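Berberine bridge enzyme-like protein (Arabidopsis thaliana, PDB 5D79) is a secreted plant flavoprotein oxidoreductase of the berberine bridge enzyme-like family that binds FAD and takes part in adaptation to salt stress. Local coordinates at residues D369-E374 against T415-R420; D62-N67 against V127-N132; I203-V208 against Q218-D223; N312-M317 against E329-M334. All blocks are in the same frame, centred on the assembly; numbering follows the deposited sequence. Where two conformers were deposited one is given.

Contact 1. Residues D369-E374 against T415-R420; sequences DDFVQE and TPFPHR
Phe371 and His419 meet as an offset stack, their ring centroids 3.8 Å apart and their planes only 10° from parallel. The outer end of the phenyl ring comes closest: Phe371 CZ lies 3.4 Å from His419 CD2, and CE1 of the phenylalanine stands over the centre of the imidazole. His419 CB adds a CH-pi contact over the same phenyl face, 3.8 Å from the ring centroid. Phe371 CZ also approaches Phe417 CZ obliquely, at 4.2 Å.

The imidazole is clamped on both faces, since Pro418 CG sits 3.3 Å above the plane opposite Phe371. Phe417 meets its edge in the imidazole plane through CE2, while His419 CD2 lies over a face of the Phe417 ring. Weak hydrogen bonds from His419 NE2 to the carbonyls of Ala469 and Tyr499 probably limit its rotation further. Phe371 reaches the imidazole with CG anti to its own carbonyl carbon (chi1 -69°). An alanine at Phe371 would remove the whole ring and is likely to leave one imidazole face without its stacking partner.

Farther out, Phe417 CD1 stands over one face of the Arg420 guanidinium, which is salt-bridged to Asp200. The aromatic cluster thus pins a loop, bent by an inverse gamma turn at His419, to an outermost strand of the seven-stranded antiparallel sheet.

Contact 2. Residues D62-N67 against V127-N132; sequences DSSIQN and VIDLRN
Beside the FAD pocket, Arg131 reaches from just beyond strand 125-129 to the serine pair Ser63 and Ser64, where helix 58-63 gives way to a loop. Its guanidinium grips Ser63 OG end-on with two nitrogens: NH1 to Ser63 OG is 3.1 Å and NH2 to the same oxygen 3.0 Å, both bonds close to the guanidinium plane. Ser63 OG is in turn bonded to the carbonyl of Ser59, one helical turn back. Arg131 NH2 makes a further, weak bond of 2.8 Å to Ser64 OG, strongly bent at 121°.

An Asx turn sets up the arginine: Asp129 OD1 accepts from Arg131 N at 3.0 Å, nearly along its C-O axis. The same oxygen takes Arg131 NE from above the carboxylate plane at 2.9 Å, and NH2 completes the salt bridge at Asp129 OD2, 2.8 Å away. A bend at chi3 (41°) folds the arginine chain back over this carboxylate. Asp129 OD2 has a second cationic partner in Arg107, on the adjacent strand 103-107. A leucine in place of Arg131 would probably leave Ser63 OG without its two-nitrogen grip and Asp129 without one of its two arginines. Ser64 OG also donates to a water, 2.8 Å off, which donates on to Asp129 OD1, while Leu130, between the two charged residues in sequence, touches the FAD itself.

Contact 3. Residues I203-V208 against Q218-D223; sequences IDALVV and QAMGED
Met220 packs its side chain against Val207 and Ala205, holding the short helix 217-220 to strand 202-208. Strands 202-208 and 214-215 form a beta hairpin, and helix 217-220 follows it directly and packs back on the first strand. The unit belongs to the FAD-binding PCMH-type region, and the side chain of Val207 comes to about 6 Å from the bound FAD.

The apolar part rests almost wholly on the methionine tip. Met220 CE touches Val207 CG1 at 3.7 Å, the two side chains crossing at about a right angle, and the sulfur trails at 4.1 Å from the same methyl. Ala205 CB is a looser neighbour of the Met220 methyl. Ile228 and Leu215 also touch the methionine. With CG between the backbone N and the carbonyl carbon (chi1 80°), the chain leaves the helix toward the strand, and the bend at chi3 sets the SD-CE bond across the strand direction.

The polar part lies near the start of the strand segment. Asp204 OD2 accepts from a water at 2.7 Å, and that water accepts from Gln218 N at 3.0 Å, bridging strand and helix. Asp204 OD1 accepts from the backbone N of Arg217, so the carboxylate holds two successive helix amides, that of Arg217 directly and that of Gln218 through the water.

Backbone shape closes the helix. Gly221 has positive phi (95°) and stands at the N-cap position of helix 222-227; a beta carbon there would press on the carbonyl oxygen of Met220. Back at the strand, the methionine methyl also meets a backbone oxygen, with Met220 CE 3.4 Å from Ala205 O.

Contact 4. Residues N312-M317 against E329-M334; sequences NLLALM and EGCEEM
Cys331 SG is the focus of the tightly packed part, touching one methyl from each of two consecutive leucines of helix 310-320. Leu313 CD2 lies 3.7 Å from the sulfur and Leu314 CD2 3.8 Å. The leucines reach this shared point by different torsions: Leu313 has CG anti to the backbone N (chi1 164°), whereas Leu314 has it anti to the carbonyl carbon (chi1 -67°), which swings its methyl round toward the cysteine. Leu313 is the buried member, continuing inward onto Phe256, Tyr306 and Leu284 of the sheet beneath.

The other side is looser. Leu314 is partly exposed and also leans on Lys328. Here the link between helix and strand turns polar, as the exposed Glu333 accepts a hydrogen bond through OE2 from the backbone N of Val310 at the start of the helix.

The contact seats a helix on strand 331-334, an outermost strand of the seven-stranded antiparallel sheet. Between Cys331 and the leucines the thiol behaves as an apolar group, so this part of the packing rests on van der Waals contact and shape rather than on directional bonds.

Overall arrangement
Contacts 1 and 3 are buried, whereas contacts 2 and 4 are partly buried. Contacts 1 and 4 reach the same seven-stranded antiparallel sheet at its two outermost strands, 363-372 and 331-334, their centres about 29 Å apart. Strand 125-129 of contact 2 and both segments of contact 3 fall in the PCMH-type region, but in different sheets. Chemistry varies with place: stacked rings in contact 1, an arginine-carboxylate-serine network close to the cofactor in contact 2, a methionine tip plus a bridging water in contact 3, and a thiol between leucines in contact 4. Contact 4 lies farthest from the chain's centre, about 29 Å measured between centres.

Contact 1. Residues D369-E374 against T415-R420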
loop_
_atom_site.group_PDB
_atom_site.type_symbol
_atom_site.label_atom_id
_atom_site.label_comp_id
_atom_site.label_asym_id
_atom_site.label_seq_id
_atom_site.Cartn_x
_atom_site.Cartn_y
_atom_site.Cartn_z
ATOM N N ASP A 369 6.204 -7.892 -6.329
ATOM C CA ASP A 369 5.143 -7.833 -7.318
ATOM C C ASP A 369 5.656 -7.511 -8.727
ATOM O O ASP A 369 6.838 -7.237 -8.926
ATOM C CB ASP A 369 4.051 -6.853 -6.856
ATOM C CG ASP A 369 4.312 -5.404 -7.252
ATOM O OD1 ASP A 369 5.469 -4.945 -7.259
ATOM O OD2 ASP A 369 3.315 -4.710 -7.549
ATOM N N ASP A 370 4.744 -7.606 -9.692
ATOM C CA ASP A 370 5.028 -7.477 -11.107
ATOM C C ASP A 370 3.835 -6.873 -11.842
ATOM O O ASP A 370 2.700 -6.864 -11.348
ATOM C CB ASP A 370 5.335 -8.843 -11.728
ATOM C CG ASP A 370 6.787 -9.204 -11.682
ATOM O OD1 ASP A 370 7.631 -8.347 -12.013
ATOM O OD2 ASP A 370 7.084 -10.366 -11.342
ATOM N N PHE A 371 4.098 -6.409 -13.052
ATOM C CA PHE A 371 3.047 -5.990 -13.943
ATOM C C PHE A 371 3.121 -6.848 -15.197
ATOM O O PHE A 371 4.197 -7.053 -15.754
ATOM C CB PHE A 371 3.167 -4.496 -14.252
ATOM C CG PHE A 371 2.857 -3.632 -13.073
ATOM C CD1 PHE A 371 3.849 -3.321 -12.148
ATOM C CD2 PHE A 371 1.561 -3.182 -12.846
ATOM C CE1 PHE A 371 3.558 -2.558 -11.024
ATOM C CE2 PHE A 371 1.262 -2.409 -11.727
ATOM C CZ PHE A 371 2.263 -2.103 -10.812
ATOM N N VAL A 372 1.972 -7.382 -15.601
ATOM C CA VAL A 372 1.869 -8.203 -16.796
ATOM C C VAL A 372 1.256 -7.369 -17.901
ATOM O O VAL A 372 0.223 -6.739 -17.708
ATOM C CB VAL A 372 1.026 -9.477 -16.547
ATOM C CG1 VAL A 372 0.750 -10.231 -17.857
ATOM C CG2 VAL A 372 1.717 -10.379 -15.522
ATOM N N GLN A 373 1.912 -7.352 -19.054
ATOM C CA GLN A 373 1.499 -6.497 -20.167
ATOM C C GLN A 373 0.880 -7.297 -21.310
ATOM O O GLN A 373 0.191 -6.748 -22.167
ATOM C CB GLN A 373 2.697 -5.674 -20.657
ATOM C CG GLN A 373 3.289 -4.811 -19.545
ATOM C CD GLN A 373 4.380 -3.879 -19.992
ATOM O OE1 GLN A 373 5.271 -4.258 -20.742
ATOM N NE2 GLN A 373 4.324 -2.644 -19.513
ATOM N N GLU A 374 1.120 -8.598 -21.309
ATOM C CA GLU A 374 0.476 -9.494 -22.260
ATOM C C GLU A 374 0.339 -10.871 -21.621
ATOM O O GLU A 374 1.199 -11.270 -20.833
ATOM C CB GLU A 374 1.258 -9.566 -23.581
ATOM C CG GLU A 374 2.698 -10.053 -23.476
ATOM C CD GLU A 374 3.438 -9.996 -24.810
ATOM O OE1 GLU A 374 3.163 -9.081 -25.612
ATOM O OE2 GLU A 374 4.290 -10.876 -25.055
ATOM N N THR A 415 0.128 11.182 -12.407
ATOM C CA THR A 415 0.603 11.093 -11.030
ATOM C C THR A 415 1.868 10.250 -11.073
ATOM O O THR A 415 2.109 9.557 -12.062
ATOM C CB THR A 415 -0.449 10.468 -10.073
ATOM O OG1 THR A 415 -0.583 9.071 -10.342
ATOM C CG2 THR A 415 -1.808 11.145 -10.213
ATOM N N PRO A 416 2.697 10.313 -10.024
ATOM C CA PRO A 416 3.956 9.555 -10.069
ATOM C C PRO A 416 3.800 8.050 -10.358
ATOM O O PRO A 416 4.677 7.494 -11.032
ATOM C CB PRO A 416 4.548 9.792 -8.678
ATOM C CG PRO A 416 4.071 11.168 -8.324
ATOM C CD PRO A 416 2.661 11.246 -8.885
ATOM N N PHE A 417 2.723 7.418 -9.887
ATOM C CA PHE A 417 2.434 6.023 -10.224
ATOM C C PHE A 417 2.379 5.850 -11.751
ATOM O O PHE A 417 1.542 6.461 -12.427
ATOM C CB PHE A 417 1.114 5.580 -9.571
ATOM C CG PHE A 417 0.752 4.153 -9.846
ATOM C CD1 PHE A 417 0.074 3.806 -11.010
ATOM C CD2 PHE A 417 1.084 3.158 -8.940
ATOM C CE1 PHE A 417 -0.259 2.494 -11.275
ATOM C CE2 PHE A 417 0.749 1.839 -9.190
ATOM C CZ PHE A 417 0.072 1.506 -10.366
ATOM N N PRO A 418 3.282 5.026 -12.304
ATOM C CA PRO A 418 3.460 5.007 -13.756
ATOM C C PRO A 418 2.695 3.917 -14.505
ATOM O O PRO A 418 2.621 3.957 -15.734
ATOM C CB PRO A 418 4.960 4.756 -13.885
ATOM C CG PRO A 418 5.220 3.785 -12.788
ATOM C CD PRO A 418 4.363 4.287 -11.628
ATOM N N HIS A 419 2.156 2.945 -13.782
ATOM C CA HIS A 419 1.668 1.719 -14.407
ATOM C C HIS A 419 0.228 1.835 -14.859
ATOM O O HIS A 419 -0.691 1.389 -14.176
ATOM C CB HIS A 419 1.826 0.554 -13.437
ATOM C CG HIS A 419 3.146 0.544 -12.748
ATOM N ND1 HIS A 419 4.296 0.096 -13.355
ATOM C CD2 HIS A 419 3.511 0.972 -11.520
ATOM C CE1 HIS A 419 5.310 0.232 -12.525
ATOM N NE2 HIS A 419 4.858 0.756 -11.402
ATOM N N ARG A 420 0.042 2.426 -16.026
ATOM C CA ARG A 420 -1.292 2.690 -16.537
ATOM C C ARG A 420 -1.538 1.865 -17.805
ATOM O O ARG A 420 -1.363 0.653 -17.777
ATOM C CB ARG A 420 -1.481 4.198 -16.782
ATOM C CG ARG A 420 -1.120 5.078 -15.570
ATOM C CD ARG A 420 -1.998 4.849 -14.333
ATOM N NE ARG A 420 -1.743 5.883 -13.329
ATOM C CZ ARG A 420 -2.557 6.204 -12.321
ATOM N NH1 ARG A 420 -3.718 5.574 -12.145
ATOM N NH2 ARG A 420 -2.209 7.171 -11.482
#

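Contact 2. Residues D62-N67 against V127-N132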
loop_
_atom_site.group_PDB
_atom_site.type_symbol
_atom_site.label_atom_id
_atom_site.label_comp_id
_atom_site.label_asym_id
_atom_site.label_seq_id
_atom_site.Cartn_x
_atom_site.Cartn_y
_atom_site.Cartn_z
ATOM N N ASP A 62 6.356 -1.187 19.314
ATOM C CA ASP A 62 5.888 -2.498 18.888
ATOM C C ASP A 62 4.468 -2.432 18.350
ATOM O O ASP A 62 4.084 -3.243 17.505
ATOM C CB ASP A 62 5.947 -3.497 20.049
ATOM C CG ASP A 62 6.809 -4.711 19.744
ATOM O OD1 ASP A 62 6.410 -5.530 18.884
ATOM O OD2 ASP A 62 7.872 -4.856 20.389
ATOM N N SER A 63 3.697 -1.460 18.832
ATOM C CA SER A 63 2.243 -1.446 18.626
ATOM C C SER A 63 1.782 -1.431 17.162
ATOM O O SER A 63 0.858 -2.160 16.795
ATOM C CB SER A 63 1.619 -0.252 19.361
ATOM O OG SER A 63 2.570 0.767 19.602
ATOM N N SER A 64 2.406 -0.604 16.332
ATOM C CA SER A 64 2.020 -0.563 14.932
ATOM C C SER A 64 3.061 -1.183 14.014
ATOM O O SER A 64 3.243 -0.699 12.905
ATOM C CB SER A 64 1.732 0.878 14.484
ATOM O OG SER A 64 2.415 1.830 15.266
ATOM N N ILE A 65 3.743 -2.242 14.462
ATOM C CA ILE A 65 4.584 -3.027 13.548
ATOM C C ILE A 65 3.718 -4.098 12.900
ATOM O O ILE A 65 3.331 -5.076 13.536
ATOM C CB ILE A 65 5.803 -3.677 14.243
ATOM C CG1 ILE A 65 6.831 -2.606 14.630
ATOM C CG2 ILE A 65 6.453 -4.686 13.315
ATOM C CD1 ILE A 65 8.094 -3.135 15.311
ATOM N N GLN A 66 3.388 -3.882 11.630
ATOM C CA GLN A 66 2.462 -4.746 10.915
ATOM C C GLN A 66 3.193 -5.714 9.982
ATOM O O GLN A 66 2.596 -6.329 9.093
ATOM C CB GLN A 66 1.450 -3.901 10.148
ATOM C CG GLN A 66 0.563 -3.046 11.052
ATOM C CD GLN A 66 -0.461 -3.851 11.870
ATOM O OE1 GLN A 66 -0.386 -5.080 11.974
ATOM N NE2 GLN A 66 -1.428 -3.145 12.453
ATOM N N ASN A 67 4.499 -5.827 10.201
ATOM C CA ASN A 67 5.289 -6.958 9.732
ATOM C C ASN A 67 6.221 -7.390 10.883
ATOM O O ASN A 67 7.344 -6.881 11.020
ATOM C CB ASN A 67 6.075 -6.604 8.465
ATOM C CG ASN A 67 6.482 -7.836 7.668
ATOM O OD1 ASN A 67 6.486 -8.960 8.190
ATOM N ND2 ASN A 67 6.829 -7.632 6.400
ATOM N N VAL A 127 11.703 8.242 15.566
ATOM C CA VAL A 127 10.450 7.959 14.866
ATOM C C VAL A 127 9.384 9.012 15.145
ATOM O O VAL A 127 9.102 9.315 16.289
ATOM C CB VAL A 127 9.880 6.566 15.261
ATOM C CG1 VAL A 127 8.450 6.410 14.770
ATOM C CG2 VAL A 127 10.754 5.446 14.718
ATOM N N ILE A 128 8.807 9.574 14.088
ATOM C CA ILE A 128 7.600 10.397 14.190
ATOM C C ILE A 128 6.350 9.521 13.956
ATOM O O ILE A 128 5.938 9.303 12.806
ATOM C CB ILE A 128 7.601 11.566 13.162
ATOM C CG1 ILE A 128 8.950 12.289 13.139
ATOM C CG2 ILE A 128 6.483 12.548 13.456
ATOM C CD1 ILE A 128 9.071 13.297 12.029
ATOM N N ASP A 129 5.771 9.009 15.042
ATOM C CA ASP A 129 4.580 8.161 14.981
ATOM C C ASP A 129 3.336 9.051 14.976
ATOM O O ASP A 129 3.127 9.838 15.904
ATOM C CB ASP A 129 4.566 7.184 16.168
ATOM C CG ASP A 129 3.496 6.081 16.048
ATOM O OD1 ASP A 129 2.316 6.385 15.774
ATOM O OD2 ASP A 129 3.844 4.895 16.264
ATOM N N LEU A 130 2.514 8.915 13.936
ATOM C CA LEU A 130 1.386 9.824 13.703
ATOM C C LEU A 130 0.076 9.338 14.295
ATOM O O LEU A 130 -0.984 9.870 13.975
ATOM C CB LEU A 130 1.195 10.054 12.207
ATOM C CG LEU A 130 2.389 10.708 11.520
ATOM C CD1 LEU A 130 2.214 10.691 10.024
ATOM C CD2 LEU A 130 2.551 12.127 12.022
ATOM N N ARG A 131 0.159 8.349 15.177
ATOM C CA ARG A 131 -1.015 7.706 15.747
ATOM C C ARG A 131 -2.029 8.658 16.393
ATOM O O ARG A 131 -3.207 8.341 16.462
ATOM C CB ARG A 131 -0.574 6.676 16.782
ATOM C CG ARG A 131 0.037 7.261 18.049
ATOM C CD ARG A 131 0.499 6.135 18.926
ATOM N NE ARG A 131 1.130 5.116 18.098
ATOM C CZ ARG A 131 1.609 3.966 18.551
ATOM N NH1 ARG A 131 1.530 3.673 19.843
ATOM N NH2 ARG A 131 2.168 3.109 17.706
ATOM N N ASN A 132 -1.575 9.817 16.862
ATOM C CA ASN A 132 -2.452 10.760 17.558
ATOM C C ASN A 132 -3.166 11.730 16.625
ATOM O O ASN A 132 -4.151 12.360 17.014
ATOM C CB ASN A 132 -1.660 11.556 18.599
ATOM C CG ASN A 132 -1.257 10.718 19.790
ATOM O OD1 ASN A 132 -1.888 9.696 20.087
ATOM N ND2 ASN A 132 -0.207 11.145 20.489
HETATM O O HOH W 1 1.481 4.409 14.508
#

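Contact 3. Residues I203-V208 against Q218-D223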
loop_
_atom_site.group_PDB
_atom_site.type_symbol
_atom_site.label_atom_id
_atom_site.label_comp_id
_atom_site.label_asym_id
_atom_site.label_seq_id
_atom_site.Cartn_x
_atom_site.Cartn_y
_atom_site.Cartn_z
ATOM N N ILE A 203 -7.296 16.141 -3.558
ATOM C CA ILE A 203 -7.444 17.451 -4.172
ATOM C C ILE A 203 -6.730 18.587 -3.430
ATOM O O ILE A 203 -6.673 19.711 -3.916
ATOM C CB ILE A 203 -8.936 17.797 -4.312
ATOM C CG1 ILE A 203 -9.645 17.610 -2.979
ATOM C CG2 ILE A 203 -9.594 16.924 -5.373
ATOM C CD1 ILE A 203 -11.072 18.121 -2.974
ATOM N N ASP A 204 -6.192 18.288 -2.252
ATOM C CA ASP A 204 -5.390 19.235 -1.463
ATOM C C ASP A 204 -4.716 18.419 -0.366
ATOM O O ASP A 204 -5.081 17.266 -0.143
ATOM C CB ASP A 204 -6.246 20.371 -0.869
ATOM C CG ASP A 204 -5.409 21.579 -0.400
ATOM O OD1 ASP A 204 -4.213 21.421 -0.074
ATOM O OD2 ASP A 204 -5.959 22.699 -0.343
ATOM N N ALA A 205 -3.737 19.002 0.314
ATOM C CA ALA A 205 -2.997 18.277 1.333
ATOM C C ALA A 205 -2.206 19.242 2.168
ATOM O O ALA A 205 -1.938 20.352 1.742
ATOM C CB ALA A 205 -2.069 17.254 0.695
ATOM N N LEU A 206 -1.835 18.815 3.365
ATOM C CA LEU A 206 -0.931 19.593 4.199
ATOM C C LEU A 206 0.358 18.811 4.359
ATOM O O LEU A 206 0.319 17.628 4.688
ATOM C CB LEU A 206 -1.544 19.887 5.574
ATOM C CG LEU A 206 -2.863 20.650 5.647
ATOM C CD1 LEU A 206 -3.378 20.644 7.073
ATOM C CD2 LEU A 206 -2.684 22.057 5.148
ATOM N N VAL A 207 1.492 19.458 4.120
ATOM C CA VAL A 207 2.778 18.800 4.318
ATOM C C VAL A 207 3.761 19.723 5.074
ATOM O O VAL A 207 3.769 20.939 4.878
ATOM C CB VAL A 207 3.370 18.337 2.947
ATOM C CG1 VAL A 207 3.616 19.521 2.031
ATOM C CG2 VAL A 207 4.647 17.520 3.132
ATOM N N VAL A 208 4.555 19.150 5.974
ATOM C CA VAL A 208 5.666 19.884 6.571
ATOM C C VAL A 208 6.935 19.582 5.781
ATOM O O VAL A 208 7.324 18.413 5.648
ATOM C CB VAL A 208 5.872 19.531 8.054
ATOM C CG1 VAL A 208 7.198 20.111 8.580
ATOM C CG2 VAL A 208 4.687 20.013 8.885
ATOM N N GLN A 218 -1.869 24.907 -2.371
ATOM C CA GLN A 218 -1.616 26.247 -2.853
ATOM C C GLN A 218 -0.201 26.702 -2.501
ATOM O O GLN A 218 0.504 27.262 -3.343
ATOM C CB GLN A 218 -2.655 27.198 -2.259
ATOM C CG GLN A 218 -2.630 28.630 -2.765
ATOM C CD GLN A 218 -3.678 29.492 -2.059
ATOM O OE1 GLN A 218 -4.102 29.184 -0.934
ATOM N NE2 GLN A 218 -4.107 30.569 -2.719
ATOM N N ALA A 219 0.224 26.438 -1.266
ATOM C CA ALA A 219 1.512 26.940 -0.779
ATOM C C ALA A 219 2.683 26.083 -1.231
ATOM O O ALA A 219 3.782 26.598 -1.420
ATOM C CB ALA A 219 1.507 27.045 0.740
ATOM N N MET A 220 2.451 24.785 -1.413
ATOM C CA MET A 220 3.529 23.866 -1.751
ATOM C C MET A 220 3.863 23.861 -3.241
ATOM O O MET A 220 4.995 23.571 -3.612
ATOM C CB MET A 220 3.178 22.451 -1.306
ATOM C CG MET A 220 2.245 21.720 -2.253
ATOM S SD MET A 220 1.881 20.074 -1.674
ATOM C CE MET A 220 0.863 20.438 -0.245
ATOM N N GLY A 221 2.894 24.184 -4.091
ATOM C CA GLY A 221 3.122 24.155 -5.527
ATOM C C GLY A 221 2.700 22.849 -6.179
ATOM O O GLY A 221 2.586 21.828 -5.503
ATOM N N GLU A 222 2.473 22.876 -7.493
ATOM C CA GLU A 222 1.923 21.722 -8.200
ATOM C C GLU A 222 2.910 20.568 -8.266
ATOM O O GLU A 222 2.504 19.415 -8.204
ATOM C CB GLU A 222 1.474 22.108 -9.612
ATOM C CG GLU A 222 0.182 22.909 -9.640
ATOM C CD GLU A 222 -0.982 22.165 -9.008
ATOM O OE1 GLU A 222 -1.436 21.171 -9.606
ATOM O OE2 GLU A 222 -1.440 22.566 -7.913
ATOM N N ASP A 223 4.200 20.880 -8.392
ATOM C CA ASP A 223 5.251 19.862 -8.425
ATOM C C ASP A 223 5.273 19.085 -7.103
ATOM O O ASP A 223 5.336 17.851 -7.080
ATOM C CB ASP A 223 6.627 20.500 -8.693
ATOM C CG ASP A 223 7.084 20.357 -10.147
ATOM O OD1 ASP A 223 6.469 19.571 -10.896
ATOM O OD2 ASP A 223 8.073 21.023 -10.534
HETATM O O HOH W 2 -4.706 24.808 -1.473
#

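Contact 4. Residues N312-M317 against E329-M334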
loop_
_atom_site.group_PDB
_atom_site.type_symbol
_atom_site.label_atom_id
_atom_site.label_comp_id
_atom_site.label_asym_id
_atom_site.label_seq_id
_atom_site.Cartn_x
_atom_site.Cartn_y
_atom_site.Cartn_z
ATOM N N ASN A 312 -27.724 -7.415 -13.582
ATOM C CA ASN A 312 -26.835 -6.773 -14.539
ATOM C C ASN A 312 -25.448 -7.377 -14.511
ATOM O O ASN A 312 -24.795 -7.495 -15.547
ATOM C CB ASN A 312 -26.747 -5.271 -14.273
ATOM C CG ASN A 312 -28.053 -4.559 -14.545
ATOM O OD1 ASN A 312 -28.958 -5.118 -15.154
ATOM N ND2 ASN A 312 -28.156 -3.318 -14.100
ATOM N N LEU A 313 -24.988 -7.748 -13.321
ATOM C CA LEU A 313 -23.720 -8.454 -13.193
ATOM C C LEU A 313 -23.780 -9.771 -13.960
ATOM O O LEU A 313 -22.858 -10.112 -14.702
ATOM C CB LEU A 313 -23.382 -8.715 -11.720
ATOM C CG LEU A 313 -22.296 -9.778 -11.497
ATOM C CD1 LEU A 313 -20.957 -9.284 -12.023
ATOM C CD2 LEU A 313 -22.189 -10.220 -10.040
ATOM N N LEU A 314 -24.883 -10.496 -13.782
ATOM C CA LEU A 314 -25.038 -11.846 -14.321
ATOM C C LEU A 314 -25.099 -11.855 -15.843
ATOM O O LEU A 314 -24.512 -12.722 -16.488
ATOM C CB LEU A 314 -26.300 -12.510 -13.742
ATOM C CG LEU A 314 -26.237 -12.813 -12.241
ATOM C CD1 LEU A 314 -27.559 -13.363 -11.722
ATOM C CD2 LEU A 314 -25.083 -13.760 -11.949
ATOM N N ALA A 315 -25.823 -10.891 -16.404
ATOM C CA ALA A 315 -25.960 -10.764 -17.844
ATOM C C ALA A 315 -24.637 -10.339 -18.447
ATOM O O ALA A 315 -24.284 -10.751 -19.554
ATOM C CB ALA A 315 -27.042 -9.765 -18.184
ATOM N N LEU A 316 -23.904 -9.512 -17.710
ATOM C CA LEU A 316 -22.607 -9.044 -18.168
ATOM C C LEU A 316 -21.591 -10.186 -18.142
ATOM O O LEU A 316 -20.724 -10.279 -19.011
ATOM C CB LEU A 316 -22.129 -7.868 -17.316
ATOM C CG LEU A 316 -20.811 -7.194 -17.705
ATOM C CD1 LEU A 316 -20.855 -6.633 -19.109
ATOM C CD2 LEU A 316 -20.472 -6.096 -16.715
ATOM N N MET A 317 -21.716 -11.081 -17.171
ATOM C CA MET A 317 -20.702 -12.112 -16.994
ATOM C C MET A 317 -20.895 -13.325 -17.900
ATOM O O MET A 317 -19.947 -14.066 -18.143
ATOM C CB MET A 317 -20.653 -12.564 -15.533
ATOM C CG MET A 317 -19.857 -11.632 -14.617
ATOM S SD MET A 317 -18.109 -12.050 -14.464
ATOM C CE MET A 317 -18.233 -13.702 -13.804
ATOM N N GLU A 329 -26.341 -17.675 -7.022
ATOM C CA GLU A 329 -26.024 -18.222 -5.721
ATOM C C GLU A 329 -24.636 -17.804 -5.299
ATOM O O GLU A 329 -24.320 -17.777 -4.111
ATOM C CB GLU A 329 -26.154 -19.744 -5.754
ATOM C CG GLU A 329 -27.595 -20.210 -5.808
ATOM C CD GLU A 329 -28.280 -20.020 -7.163
ATOM O OE1 GLU A 329 -27.630 -20.190 -8.212
ATOM O OE2 GLU A 329 -29.493 -19.721 -7.172
ATOM N N GLY A 330 -23.811 -17.473 -6.286
ATOM C CA GLY A 330 -22.452 -17.040 -6.030
ATOM C C GLY A 330 -22.398 -15.558 -5.738
ATOM O O GLY A 330 -21.345 -15.032 -5.399
ATOM N N CYS A 331 -23.548 -14.897 -5.850
ATOM C CA CYS A 331 -23.632 -13.448 -5.726
ATOM C C CYS A 331 -24.322 -12.957 -4.462
ATOM O O CYS A 331 -25.186 -13.621 -3.917
ATOM C CB CYS A 331 -24.366 -12.875 -6.917
ATOM S SG CYS A 331 -23.639 -13.289 -8.478
ATOM N N GLU A 332 -23.955 -11.763 -4.027
ATOM C CA GLU A 332 -24.598 -11.153 -2.883
ATOM C C GLU A 332 -24.702 -9.638 -3.050
ATOM O O GLU A 332 -23.682 -8.953 -3.174
ATOM C CB GLU A 332 -23.838 -11.475 -1.593
ATOM C CG GLU A 332 -24.596 -11.013 -0.363
ATOM C CD GLU A 332 -24.065 -11.597 0.922
ATOM O OE1 GLU A 332 -23.075 -12.356 0.889
ATOM O OE2 GLU A 332 -24.650 -11.288 1.974
ATOM N N GLU A 333 -25.933 -9.126 -3.052
ATOM C CA GLU A 333 -26.165 -7.689 -3.075
ATOM C C GLU A 333 -26.012 -7.120 -1.673
ATOM O O GLU A 333 -26.547 -7.659 -0.717
ATOM C CB GLU A 333 -27.557 -7.362 -3.646
ATOM C CG GLU A 333 -27.637 -7.427 -5.182
ATOM C CD GLU A 333 -28.943 -6.875 -5.754
ATOM O OE1 GLU A 333 -29.947 -6.841 -5.014
ATOM O OE2 GLU A 333 -28.963 -6.475 -6.944
ATOM N N MET A 334 -25.261 -6.032 -1.555
ATOM C CA MET A 334 -25.045 -5.369 -0.269
ATOM C C MET A 334 -24.620 -3.931 -0.536
ATOM O O MET A 334 -24.530 -3.525 -1.694
ATOM C CB MET A 334 -23.984 -6.100 0.565
ATOM C CG MET A 334 -22.603 -6.147 -0.096
ATOM S SD MET A 334 -21.402 -7.112 0.832
ATOM C CE MET A 334 -22.177 -8.710 0.832
#